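Local coordinates for Xcc_ctr_pt (Xanthomonas campestris pv. campestris, PDB 6NJW), which probably cleaves DNA with a two-metal mechanism, this chain being the C-terminal, Toprim-containing part of a class 2 OLD family nuclease, at residues E40-P45 and S212-I217; P63-L68 and H77-D82; G141-D146 and E203-A208. All coordinates share one frame; numbering follows the deposited sequence.

Overall arrangement
From the N terminus, the chain runs through strand 22-26 and helix 29-41 to residues 40-45, where contact 1 opens. Contact 2 follows and closes first: after helix 62-68 the chain turns back within a few residues into strand 77-82, an inner strand of the parallel Toprim sheet. Contact 3 then opens in helix 134-154 and is closed by the loop 203-208, just before the last long helix, 208-226. That helix brings residues 212-217 back to 40-45 and completes contact 1, so both other contacts nest inside its loop while following each other in series. Contacts 2 and 3 lie on opposite sides of the chain's centre, about 25 Å apart between centres, and contact 1 touches both.

Contact 1 (E40-P45 and S212-I217); sequences EVLNIP and SALEHI
Leu-214 is met by two side chains of the 40-45 segment, on two of its own carbons. Its CD1 lies 3.9 Å from CD2 of Leu-42, the two leucines crossing at about a right angle, while its CB receives the CD1 methyl of Ile-44 at 4.0 Å. The isoleucine reaches this far because its chain is stretched out, CD1 anti to CA (chi2 176°). The same methyl also lies beside the start of Glu-215, 4.4 Å from its CG, so that the aliphatic stem of the glutamate borders the contact.

These residues join the end of helix 29-41, in the Toprim domain, to helix 208-226, whose other side, through Ala-213, His-216 and Ile-217, packs against strand 77-82 of the parallel sheet. What places Leu-42 and Ile-44 is the way helix 29-41 stops. Asn-43 turns to positive phi (64°) in a Schellman motif, and its N bonds to O of Glu-40 at 2.9 Å. The chain leaves the helix between the two apolar residues, yet both still point at helix 208-226. Leu-42 also touches Cys-206 and Arg-211, and Ile-44 touches Leu-49 and Arg-218.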
ATOM      1  N   GLU A  40      -9.949   7.547   4.246  1.00 36.81           N
ATOM      2  CA  GLU A  40     -11.152   8.147   4.829  1.00 41.07           C
ATOM      3  C   GLU A  40     -10.927   8.561   6.279  1.00 42.21           C
ATOM      4  O   GLU A  40     -11.321   9.664   6.681  1.00 42.01           O
ATOM      5  CB  GLU A  40     -12.342   7.196   4.731  1.00 41.66           C
ATOM      6  CG  GLU A  40     -12.954   7.116   3.328  1.00 49.75           C
ATOM      7  CD  GLU A  40     -13.248   8.490   2.722  1.00 53.32           C
ATOM      8  OE1 GLU A  40     -13.870   9.327   3.409  1.00 52.03           O
ATOM      9  OE2 GLU A  40     -12.853   8.727   1.555  1.00 60.61           O
ATOM     10  N   VAL A  41     -10.294   7.698   7.086  1.00 36.89           N
ATOM     11  CA  VAL A  41     -10.042   8.074   8.476  1.00 39.43           C
ATOM     12  C   VAL A  41      -8.921   9.097   8.596  1.00 41.53           C
ATOM     13  O   VAL A  41      -8.785   9.719   9.651  1.00 37.06           O
ATOM     14  CB  VAL A  41      -9.742   6.852   9.376  1.00 42.02           C
ATOM     15  CG1 VAL A  41     -10.991   6.012   9.543  1.00 45.29           C
ATOM     16  CG2 VAL A  41      -8.583   6.012   8.798  1.00 42.00           C
ATOM     17  N   LEU A  42      -8.100   9.298   7.561  1.00 35.64           N
ATOM     18  CA  LEU A  42      -7.195  10.451   7.553  1.00 38.99           C
ATOM     19  C   LEU A  42      -7.855  11.708   6.986  1.00 34.64           C
ATOM     20  O   LEU A  42      -7.184  12.749   6.867  1.00 37.14           O
ATOM     21  CB  LEU A  42      -5.908  10.152   6.747  1.00 35.05           C
ATOM     22  CG  LEU A  42      -4.659   9.653   7.493  1.00 37.89           C
ATOM     23  CD1 LEU A  42      -5.041   8.659   8.551  1.00 42.79           C
ATOM     24  CD2 LEU A  42      -3.641   9.023   6.520  1.00 36.47           C
ATOM     25  N   ASN A  43      -9.142  11.626   6.628  1.00 38.50           N
ATOM     26  CA  ASN A  43      -9.910  12.760   6.092  1.00 37.58           C
ATOM     27  C   ASN A  43      -9.350  13.240   4.757  1.00 41.96           C
ATOM     28  O   ASN A  43      -9.403  14.432   4.434  1.00 37.61           O
ATOM     29  CB  ASN A  43      -9.983  13.904   7.108  1.00 43.17           C
ATOM     30  CG  ASN A  43     -10.776  13.517   8.336  1.00 41.31           C
ATOM     31  OD1 ASN A  43     -11.801  12.850   8.229  1.00 45.15           O
ATOM     32  ND2 ASN A  43     -10.301  13.915   9.499  1.00 48.40           N
ATOM     33  N   ILE A  44      -8.813  12.304   3.980  1.00 37.16           N
ATOM     34  CA  ILE A  44      -8.297  12.559   2.640  1.00 38.33           C
ATOM     35  C   ILE A  44      -9.274  11.866   1.700  1.00 37.94           C
ATOM     36  O   ILE A  44      -9.270  10.633   1.600  1.00 41.94           O
ATOM     37  CB  ILE A  44      -6.849  12.057   2.501  1.00 38.88           C
ATOM     38  CG1 ILE A  44      -5.953  12.807   3.483  1.00 38.42           C
ATOM     39  CG2 ILE A  44      -6.332  12.178   1.046  1.00 34.58           C
ATOM     40  CD1 ILE A  44      -4.511  12.339   3.502  1.00 39.91           C
ATOM     41  N   PRO A  45     -10.177  12.596   1.055  1.00 41.86           N
ATOM     42  CA  PRO A  45     -11.281  11.945   0.338  1.00 41.23           C
ATOM     43  C   PRO A  45     -10.950  11.625  -1.120  1.00 39.78           C
ATOM     44  O   PRO A  45     -11.153  12.450  -2.019  1.00 42.46           O
ATOM     45  CB  PRO A  45     -12.397  12.984   0.448  1.00 42.69           C
ATOM     46  CG  PRO A  45     -11.627  14.289   0.322  1.00 38.34           C
ATOM     47  CD  PRO A  45     -10.311  14.061   1.059  1.00 37.97           C
ATOM     48  N   SER A 212       2.309   8.536   4.241  1.00 34.88           N
ATOM     49  CA  SER A 212       3.202   9.319   3.399  1.00 32.28           C
ATOM     50  C   SER A 212       2.694   9.402   1.968  1.00 33.18           C
ATOM     51  O   SER A 212       2.698  10.481   1.363  1.00 35.77           O
ATOM     52  CB  SER A 212       4.603   8.707   3.422  1.00 38.94           C
ATOM     53  OG  SER A 212       5.274   9.023   4.632  1.00 40.34           O
ATOM     54  N   ALA A 213       2.245   8.277   1.412  1.00 33.39           N
ATOM     55  CA  ALA A 213       1.794   8.295   0.029  1.00 33.62           C
ATOM     56  C   ALA A 213       0.502   9.068  -0.103  1.00 33.19           C
ATOM     57  O   ALA A 213       0.318   9.807  -1.071  1.00 33.17           O
ATOM     58  CB  ALA A 213       1.607   6.872  -0.503  1.00 33.33           C
ATOM     59  N   LEU A 214      -0.422   8.879   0.842  1.00 32.78           N
ATOM     60  CA  LEU A 214      -1.689   9.611   0.783  1.00 34.56           C
ATOM     61  C   LEU A 214      -1.469  11.120   0.863  1.00 33.68           C
ATOM     62  O   LEU A 214      -2.080  11.884   0.106  1.00 33.02           O
ATOM     63  CB  LEU A 214      -2.611   9.142   1.906  1.00 31.51           C
ATOM     64  CG  LEU A 214      -3.156   7.731   1.730  1.00 35.66           C
ATOM     65  CD1 LEU A 214      -3.951   7.322   2.991  1.00 37.52           C
ATOM     66  CD2 LEU A 214      -4.042   7.644   0.478  1.00 35.37           C
ATOM     67  N   GLU A 215      -0.601  11.566   1.775  1.00 34.41           N
ATOM     68  CA  GLU A 215      -0.314  12.994   1.914  1.00 36.55           C
ATOM     69  C   GLU A 215       0.423  13.535   0.690  1.00 39.57           C
ATOM     70  O   GLU A 215       0.187  14.673   0.265  1.00 37.09           O
ATOM     71  CB  GLU A 215       0.495  13.225   3.189  1.00 34.37           C
ATOM     72  CG  GLU A 215      -0.284  12.845   4.472  1.00 37.53           C
ATOM     73  CD  GLU A 215       0.501  13.101   5.767  1.00 44.34           C
ATOM     74  OE1 GLU A 215       1.745  13.062   5.733  1.00 41.65           O
ATOM     75  OE2 GLU A 215      -0.139  13.314   6.818  1.00 43.72           O
ATOM     76  N   HIS A 216       1.299  12.724   0.091  1.00 34.86           N
ATOM     77  CA  HIS A 216       2.015  13.175  -1.097  1.00 32.38           C
ATOM     78  C   HIS A 216       1.047  13.449  -2.244  1.00 33.38           C
ATOM     79  O   HIS A 216       1.113  14.507  -2.878  1.00 34.57           O
ATOM     80  CB  HIS A 216       3.057  12.134  -1.521  1.00 29.09           C
ATOM     81  CG  HIS A 216       3.942  12.600  -2.639  1.00 34.02           C
ATOM     82  ND1 HIS A 216       5.209  13.099  -2.428  1.00 39.54           N
ATOM     83  CD2 HIS A 216       3.729  12.675  -3.977  1.00 32.51           C
ATOM     84  CE1 HIS A 216       5.743  13.454  -3.584  1.00 35.36           C
ATOM     85  NE2 HIS A 216       4.866  13.208  -4.541  1.00 32.17           N
ATOM     86  N   ILE A 217       0.130  12.511  -2.520  1.00 33.35           N
ATOM     87  CA  ILE A 217      -0.764  12.688  -3.666  1.00 33.93           C
ATOM     88  C   ILE A 217      -1.805  13.760  -3.371  1.00 40.48           C
ATOM     89  O   ILE A 217      -2.191  14.531  -4.260  1.00 35.16           O
ATOM     90  CB  ILE A 217      -1.416  11.351  -4.080  1.00 32.16           C
ATOM     91  CG1 ILE A 217      -2.142  11.489  -5.430  1.00 38.63           C
ATOM     92  CG2 ILE A 217      -2.394  10.826  -3.057  1.00 32.62           C
ATOM     93  CD1 ILE A 217      -1.198  11.866  -6.569  1.00 44.02           C
TER

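Contact 2 (P63-L68 and H77-D82); sequences PYVKLL and HVILTD
The imidazole of His-77 lies against Leu-68 and Val-65 of the helix, at the start of the strand that carries the magnesium ligand Asp-82 at its other end. Helix 62-68 and strand 77-82 are the second half of a beta-alpha-beta crossover of the Toprim fold: the helix follows strand 51-55, and the chain then returns to the sheet parallel to that strand, with strand 22-26 lying between. The two short segments therefore run almost antiparallel, at 168°, their axes coming within 10.1 Å at the closest approach.

Leu-68 meets the histidine at an oblique angle and at two places. Its CB is 3.6 Å from ND1, and its CD1 lies at the near end of the side chain, 3.7 Å from CB of His-77. Val-65 arrives at the far end of the ring, roughly at right angles to the histidine side chain, with CG1 and CG2 each 4.1 Å from NE2. The chi1 of His-77 (61°) places CG between the backbone N and the carbonyl carbon, which lays the ring across from Leu-68 toward Val-65. Its rotation is fixed by hydrogen bonds at both nitrogens, ND1 to O of Ile-75 and NE2 to OH of Tyr-127, so this buried polar ring is satisfied amid apolar neighbours.

Further along the strand, Thr-81 OG1 and the backbone N of Asp-82 both bond to OE2 of Glu-27, which binds magnesium in a structure of this protein though not in this model, while Tyr-209 completes the protein part of the magnesium site with Asp-82. Val-100 and Val-103 of helix 93-104 pack on Val-65 from outside the pair. Ile-79, on the same face of the strand as His-77, meets Val-65 at about a right angle, its CD1 3.8 Å from CG2 of the valine.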
ATOM      1  N   PRO A  63       5.450  -0.057 -16.304  1.00 39.16           N
ATOM      2  CA  PRO A  63       4.487   0.343 -17.348  1.00 40.25           C
ATOM      3  C   PRO A  63       3.529   1.418 -16.888  1.00 38.88           C
ATOM      4  O   PRO A  63       3.132   2.267 -17.694  1.00 33.43           O
ATOM      5  CB  PRO A  63       3.739  -0.961 -17.659  1.00 39.34           C
ATOM      6  CG  PRO A  63       4.689  -2.037 -17.234  1.00 44.45           C
ATOM      7  CD  PRO A  63       5.371  -1.501 -16.023  1.00 41.23           C
ATOM      8  N   TYR A  64       3.151   1.415 -15.608  1.00 37.39           N
ATOM      9  CA  TYR A  64       2.251   2.449 -15.100  1.00 36.67           C
ATOM     10  C   TYR A  64       2.950   3.789 -14.937  1.00 35.99           C
ATOM     11  O   TYR A  64       2.341   4.843 -15.171  1.00 35.19           O
ATOM     12  CB  TYR A  64       1.648   1.998 -13.774  1.00 36.80           C
ATOM     13  CG  TYR A  64       0.705   0.857 -13.991  1.00 37.54           C
ATOM     14  CD1 TYR A  64       1.176  -0.453 -14.074  1.00 43.73           C
ATOM     15  CD2 TYR A  64      -0.646   1.084 -14.174  1.00 44.88           C
ATOM     16  CE1 TYR A  64       0.314  -1.517 -14.294  1.00 44.84           C
ATOM     17  CE2 TYR A  64      -1.522   0.028 -14.400  1.00 49.03           C
ATOM     18  CZ  TYR A  64      -1.033  -1.264 -14.458  1.00 49.85           C
ATOM     19  OH  TYR A  64      -1.901  -2.310 -14.674  1.00 56.78           O
ATOM     20  N   VAL A  65       4.208   3.790 -14.489  1.00 35.24           N
ATOM     21  CA  VAL A  65       4.930   5.053 -14.411  1.00 34.08           C
ATOM     22  C   VAL A  65       5.155   5.625 -15.810  1.00 37.75           C
ATOM     23  O   VAL A  65       5.105   6.849 -16.015  1.00 37.89           O
ATOM     24  CB  VAL A  65       6.250   4.870 -13.632  1.00 30.86           C
ATOM     25  CG1 VAL A  65       7.095   6.132 -13.689  1.00 34.54           C
ATOM     26  CG2 VAL A  65       5.937   4.511 -12.198  1.00 36.74           C
ATOM     27  N   LYS A  66       5.387   4.759 -16.805  1.00 36.14           N
ATOM     28  CA  LYS A  66       5.458   5.258 -18.181  1.00 35.10           C
ATOM     29  C   LYS A  66       4.143   5.906 -18.601  1.00 32.11           C
ATOM     30  O   LYS A  66       4.134   6.988 -19.196  1.00 35.70           O
ATOM     31  CB  LYS A  66       5.833   4.117 -19.136  1.00 35.12           C
ATOM     32  CG  LYS A  66       7.314   3.710 -19.063  1.00 40.65           C
ATOM     33  CD  LYS A  66       7.578   2.472 -19.942  1.00 43.91           C
ATOM     34  CE  LYS A  66       9.057   2.122 -20.033  1.00 49.07           C
ATOM     35  NZ  LYS A  66       9.256   0.941 -20.939  1.00 48.34           N
ATOM     36  N   LEU A  67       3.020   5.276 -18.272  1.00 35.46           N
ATOM     37  CA  LEU A  67       1.725   5.844 -18.655  1.00 37.90           C
ATOM     38  C   LEU A  67       1.480   7.198 -17.989  1.00 37.92           C
ATOM     39  O   LEU A  67       0.963   8.129 -18.622  1.00 36.37           O
ATOM     40  CB  LEU A  67       0.610   4.869 -18.299  1.00 32.37           C
ATOM     41  CG  LEU A  67      -0.814   5.408 -18.453  1.00 40.65           C
ATOM     42  CD1 LEU A  67      -1.122   5.709 -19.936  1.00 39.76           C
ATOM     43  CD2 LEU A  67      -1.818   4.403 -17.878  1.00 39.17           C
ATOM     44  N   LEU A  68       1.847   7.330 -16.712  1.00 36.74           N
ATOM     45  CA  LEU A  68       1.524   8.525 -15.931  1.00 36.13           C
ATOM     46  C   LEU A  68       2.644   9.558 -15.897  1.00 35.91           C
ATOM     47  O   LEU A  68       2.397  10.697 -15.498  1.00 40.15           O
ATOM     48  CB  LEU A  68       1.144   8.122 -14.490  1.00 40.51           C
ATOM     49  CG  LEU A  68       0.104   7.002 -14.385  1.00 40.39           C
ATOM     50  CD1 LEU A  68       0.042   6.438 -12.964  1.00 39.53           C
ATOM     51  CD2 LEU A  68      -1.269   7.479 -14.824  1.00 41.61           C
ATOM     52  N   HIS A  77       1.100  10.858  -9.385  1.00 31.53           N
ATOM     53  CA  HIS A  77       0.888   9.510  -8.898  1.00 32.96           C
ATOM     54  C   HIS A  77       1.891   9.213  -7.794  1.00 32.27           C
ATOM     55  O   HIS A  77       2.902   9.896  -7.645  1.00 36.89           O
ATOM     56  CB  HIS A  77       1.023   8.478 -10.023  1.00 35.38           C
ATOM     57  CG  HIS A  77       2.376   8.487 -10.652  1.00 33.77           C
ATOM     58  ND1 HIS A  77       2.744   9.424 -11.593  1.00 34.61           N
ATOM     59  CD2 HIS A  77       3.473   7.724 -10.428  1.00 36.19           C
ATOM     60  CE1 HIS A  77       4.007   9.225 -11.936  1.00 35.87           C
ATOM     61  NE2 HIS A  77       4.472   8.201 -11.243  1.00 38.03           N
ATOM     62  N   VAL A  78       1.589   8.178  -7.014  1.00 31.19           N
ATOM     63  CA  VAL A  78       2.467   7.710  -5.953  1.00 33.85           C
ATOM     64  C   VAL A  78       2.585   6.194  -6.079  1.00 32.99           C
ATOM     65  O   VAL A  78       1.807   5.553  -6.771  1.00 34.28           O
ATOM     66  CB  VAL A  78       1.945   8.112  -4.557  1.00 31.49           C
ATOM     67  CG1 VAL A  78       1.983   9.630  -4.403  1.00 33.00           C
ATOM     68  CG2 VAL A  78       0.516   7.583  -4.342  1.00 32.09           C
ATOM     69  N   ILE A  79       3.566   5.618  -5.387  1.00 30.92           N
ATOM     70  CA  ILE A  79       3.753   4.168  -5.364  1.00 33.69           C
ATOM     71  C   ILE A  79       3.858   3.699  -3.920  1.00 33.10           C
ATOM     72  O   ILE A  79       4.522   4.339  -3.103  1.00 34.11           O
ATOM     73  CB  ILE A  79       5.020   3.748  -6.148  1.00 34.58           C
ATOM     74  CG1 ILE A  79       4.766   3.813  -7.655  1.00 35.95           C
ATOM     75  CG2 ILE A  79       5.490   2.346  -5.738  1.00 33.85           C
ATOM     76  CD1 ILE A  79       6.059   3.724  -8.494  1.00 34.68           C
ATOM     77  N   LEU A  80       3.228   2.567  -3.622  1.00 35.62           N
ATOM     78  CA  LEU A  80       3.368   1.858  -2.355  1.00 35.01           C
ATOM     79  C   LEU A  80       3.880   0.464  -2.675  1.00 36.56           C
ATOM     80  O   LEU A  80       3.216  -0.288  -3.398  1.00 35.31           O
ATOM     81  CB  LEU A  80       2.024   1.767  -1.618  1.00 32.63           C
ATOM     82  CG  LEU A  80       1.480   3.128  -1.185  1.00 35.21           C
ATOM     83  CD1 LEU A  80       0.006   3.074  -0.808  1.00 37.28           C
ATOM     84  CD2 LEU A  80       2.312   3.548  -0.000  1.00 41.16           C
ATOM     85  N   THR A  81       5.043   0.112  -2.138  1.00 35.01           N
ATOM     86  CA  THR A  81       5.609  -1.195  -2.455  1.00 43.28           C
ATOM     87  C   THR A  81       6.389  -1.706  -1.251  1.00 45.62           C
ATOM     88  O   THR A  81       6.709  -0.947  -0.331  1.00 40.32           O
ATOM     89  CB  THR A  81       6.490  -1.126  -3.713  1.00 41.83           C
ATOM     90  OG1 THR A  81       6.772  -2.454  -4.191  1.00 41.06           O
ATOM     91  CG2 THR A  81       7.776  -0.384  -3.429  1.00 42.42           C
ATOM     92  N   ASP A  82       6.674  -3.012  -1.260  1.00 45.49           N
ATOM     93  CA  ASP A  82       7.294  -3.705  -0.131  1.00 47.19           C
ATOM     94  C   ASP A  82       8.791  -3.887  -0.351  1.00 50.49           C
ATOM     95  O   ASP A  82       9.231  -4.202  -1.461  1.00 47.12           O
ATOM     96  CB  ASP A  82       6.645  -5.073   0.082  1.00 51.70           C
ATOM     97  CG  ASP A  82       5.226  -4.964   0.606  1.00 53.11           C
ATOM     98  OD1 ASP A  82       4.840  -3.856   1.025  1.00 54.75           O
ATOM     99  OD2 ASP A  82       4.498  -5.975   0.599  1.00 60.50           O
TER

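Contact 3 (G141-D146 and E203-A208); sequences GGLAED and EDVCPA
The carbonyl oxygen of Gly-141 is approached by the side chain of Val-205, whose CG1 lies 3.3 Å from it and whose CB lies 3.5 Å away; these are van der Waals contacts. The same CG1 is 4.1 Å from CA of Gly-142, a position where the lack of a side chain leaves room for the valine. The other branch serves a different neighbour: CG2 of Val-205 faces Leu-143, 4.1 Å from its CG. With chi1 at -62°, CG1 stands anti to the carbonyl carbon of Val-205, and the two methyls spread over the turn from Gly-141 to Leu-143.

Phe-38 of helix 29-41 also touches Val-205, while Leu-143 continues onto Val-201 and Leu-138. Behind the valine the loop is shaped by a bond from N of Cys-206 to O of Glu-203 (3.3 Å), after which Pro-207 takes the N-cap position of helix 208-226, the helix that bears the magnesium ligand Tyr-209. Across the contact Gly-142 has a phi of 112°, where a side chain would be jammed against the carbonyl O of Gly-141. The valine thus sits against a wider, pi-type turn at a kink in helix 134-154, a local break of regular helix at which Gly-142 takes a positive phi.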
ATOM      1  N   GLY A 141       0.667  -4.072  14.645  1.00 58.85           N
ATOM      2  CA  GLY A 141       0.498  -2.659  14.920  1.00 57.27           C
ATOM      3  C   GLY A 141      -0.902  -2.220  15.299  1.00 54.21           C
ATOM      4  O   GLY A 141      -1.328  -1.130  14.905  1.00 59.74           O
ATOM      5  N   GLY A 142      -1.637  -3.041  16.047  1.00 56.19           N
ATOM      6  CA  GLY A 142      -2.867  -2.607  16.681  1.00 48.17           C
ATOM      7  C   GLY A 142      -4.147  -3.224  16.157  1.00 54.38           C
ATOM      8  O   GLY A 142      -5.194  -3.031  16.783  1.00 57.98           O
ATOM      9  N   LEU A 143      -4.118  -3.962  15.047  1.00 56.17           N
ATOM     10  CA  LEU A 143      -5.324  -4.588  14.514  1.00 52.58           C
ATOM     11  C   LEU A 143      -5.396  -6.089  14.806  1.00 53.39           C
ATOM     12  O   LEU A 143      -6.153  -6.806  14.138  1.00 54.93           O
ATOM     13  CB  LEU A 143      -5.425  -4.334  13.007  1.00 53.16           C
ATOM     14  CG  LEU A 143      -5.837  -2.915  12.603  1.00 53.13           C
ATOM     15  CD1 LEU A 143      -5.678  -2.687  11.099  1.00 46.21           C
ATOM     16  CD2 LEU A 143      -7.258  -2.609  13.046  1.00 49.40           C
ATOM     17  N   ALA A 144      -4.647  -6.570  15.803  1.00 54.19           N
ATOM     18  CA  ALA A 144      -4.577  -8.007  16.077  1.00 53.82           C
ATOM     19  C   ALA A 144      -5.959  -8.614  16.291  1.00 51.70           C
ATOM     20  O   ALA A 144      -6.313  -9.621  15.665  1.00 54.63           O
ATOM     21  CB  ALA A 144      -3.694  -8.260  17.301  1.00 55.14           C
ATOM     22  N   GLU A 145      -6.756  -8.013  17.171  1.00 48.29           N
ATOM     23  CA  GLU A 145      -8.019  -8.629  17.571  1.00 50.30           C
ATOM     24  C   GLU A 145      -9.057  -8.580  16.453  1.00 53.57           C
ATOM     25  O   GLU A 145      -9.826  -9.534  16.272  1.00 54.92           O
ATOM     26  CB  GLU A 145      -8.558  -7.951  18.832  1.00 60.47           C
ATOM     27  CG  GLU A 145      -9.976  -8.359  19.199  1.00 61.68           C
ATOM     28  CD  GLU A 145     -10.219  -8.361  20.699  1.00 78.48           C
ATOM     29  OE1 GLU A 145      -9.380  -7.798  21.443  1.00 79.89           O
ATOM     30  OE2 GLU A 145     -11.249  -8.927  21.133  1.00 78.13           O
ATOM     31  N   ASP A 146      -9.107  -7.484  15.693  1.00 52.15           N
ATOM     32  CA  ASP A 146     -10.056  -7.416  14.583  1.00 51.53           C
ATOM     33  C   ASP A 146      -9.697  -8.415  13.482  1.00 45.41           C
ATOM     34  O   ASP A 146     -10.585  -8.980  12.835  1.00 46.38           O
ATOM     35  CB  ASP A 146     -10.113  -5.997  14.019  1.00 47.88           C
ATOM     36  CG  ASP A 146     -10.558  -4.973  15.062  1.00 59.23           C
ATOM     37  OD1 ASP A 146     -11.755  -4.963  15.425  1.00 62.16           O
ATOM     38  OD2 ASP A 146      -9.700  -4.202  15.541  1.00 55.63           O
ATOM     39  N   GLU A 203      -7.282   5.982  12.373  1.00 41.64           N
ATOM     40  CA  GLU A 203      -6.161   6.849  12.032  1.00 43.54           C
ATOM     41  C   GLU A 203      -4.888   6.430  12.756  1.00 48.39           C
ATOM     42  O   GLU A 203      -3.801   6.440  12.164  1.00 48.00           O
ATOM     43  CB  GLU A 203      -6.504   8.311  12.345  1.00 53.04           C
ATOM     44  CG  GLU A 203      -5.300   9.233  12.535  1.00 52.84           C
ATOM     45  CD  GLU A 203      -4.841   9.307  13.977  1.00 54.82           C
ATOM     46  OE1 GLU A 203      -5.679   9.123  14.885  1.00 64.52           O
ATOM     47  OE2 GLU A 203      -3.634   9.537  14.205  1.00 63.82           O
ATOM     48  N   ASP A 204      -4.995   6.037  14.028  1.00 46.71           N
ATOM     49  CA  ASP A 204      -3.783   5.807  14.811  1.00 49.80           C
ATOM     50  C   ASP A 204      -3.031   4.524  14.440  1.00 48.40           C
ATOM     51  O   ASP A 204      -1.876   4.380  14.858  1.00 53.94           O
ATOM     52  CB  ASP A 204      -4.107   5.801  16.317  1.00 55.29           C
ATOM     53  CG  ASP A 204      -5.114   4.735  16.700  1.00 58.98           C
ATOM     54  OD1 ASP A 204      -6.143   4.610  16.002  1.00 58.83           O
ATOM     55  OD2 ASP A 204      -4.877   4.019  17.700  1.00 70.40           O
ATOM     56  N   VAL A 205      -3.620   3.597  13.684  1.00 47.77           N
ATOM     57  CA  VAL A 205      -2.892   2.396  13.263  1.00 45.67           C
ATOM     58  C   VAL A 205      -2.487   2.462  11.788  1.00 45.99           C
ATOM     59  O   VAL A 205      -2.240   1.424  11.166  1.00 45.78           O
ATOM     60  CB  VAL A 205      -3.687   1.112  13.552  1.00 46.67           C
ATOM     61  CG1 VAL A 205      -3.928   0.955  15.050  1.00 53.43           C
ATOM     62  CG2 VAL A 205      -5.012   1.083  12.763  1.00 44.59           C
ATOM     63  N   CYS A 206      -2.422   3.648  11.204  1.00 40.31           N
ATOM     64  CA  CYS A 206      -2.059   3.752   9.791  1.00 40.50           C
ATOM     65  C   CYS A 206      -0.562   3.535   9.627  1.00 37.86           C
ATOM     66  O   CYS A 206       0.226   4.250  10.253  1.00 37.98           O
ATOM     67  CB  CYS A 206      -2.448   5.121   9.225  1.00 37.57           C
ATOM     68  SG  CYS A 206      -2.186   5.278   7.421  1.00 40.49           S
ATOM     69  N   PRO A 207      -0.129   2.585   8.797  1.00 41.24           N
ATOM     70  CA  PRO A 207       1.305   2.449   8.528  1.00 39.91           C
ATOM     71  C   PRO A 207       1.856   3.735   7.944  1.00 39.06           C
ATOM     72  O   PRO A 207       1.183   4.431   7.177  1.00 36.65           O
ATOM     73  CB  PRO A 207       1.377   1.298   7.515  1.00 43.43           C
ATOM     74  CG  PRO A 207       0.083   0.552   7.678  1.00 46.23           C
ATOM     75  CD  PRO A 207      -0.934   1.583   8.084  1.00 37.13           C
ATOM     76  N   ALA A 208       3.103   4.036   8.309  1.00 40.20           N
ATOM     77  CA  ALA A 208       3.719   5.301   7.920  1.00 42.29           C
ATOM     78  C   ALA A 208       3.855   5.435   6.401  1.00 41.42           C
ATOM     79  O   ALA A 208       3.674   6.530   5.850  1.00 38.24           O
ATOM     80  CB  ALA A 208       5.082   5.440   8.594  1.00 43.19           C
TER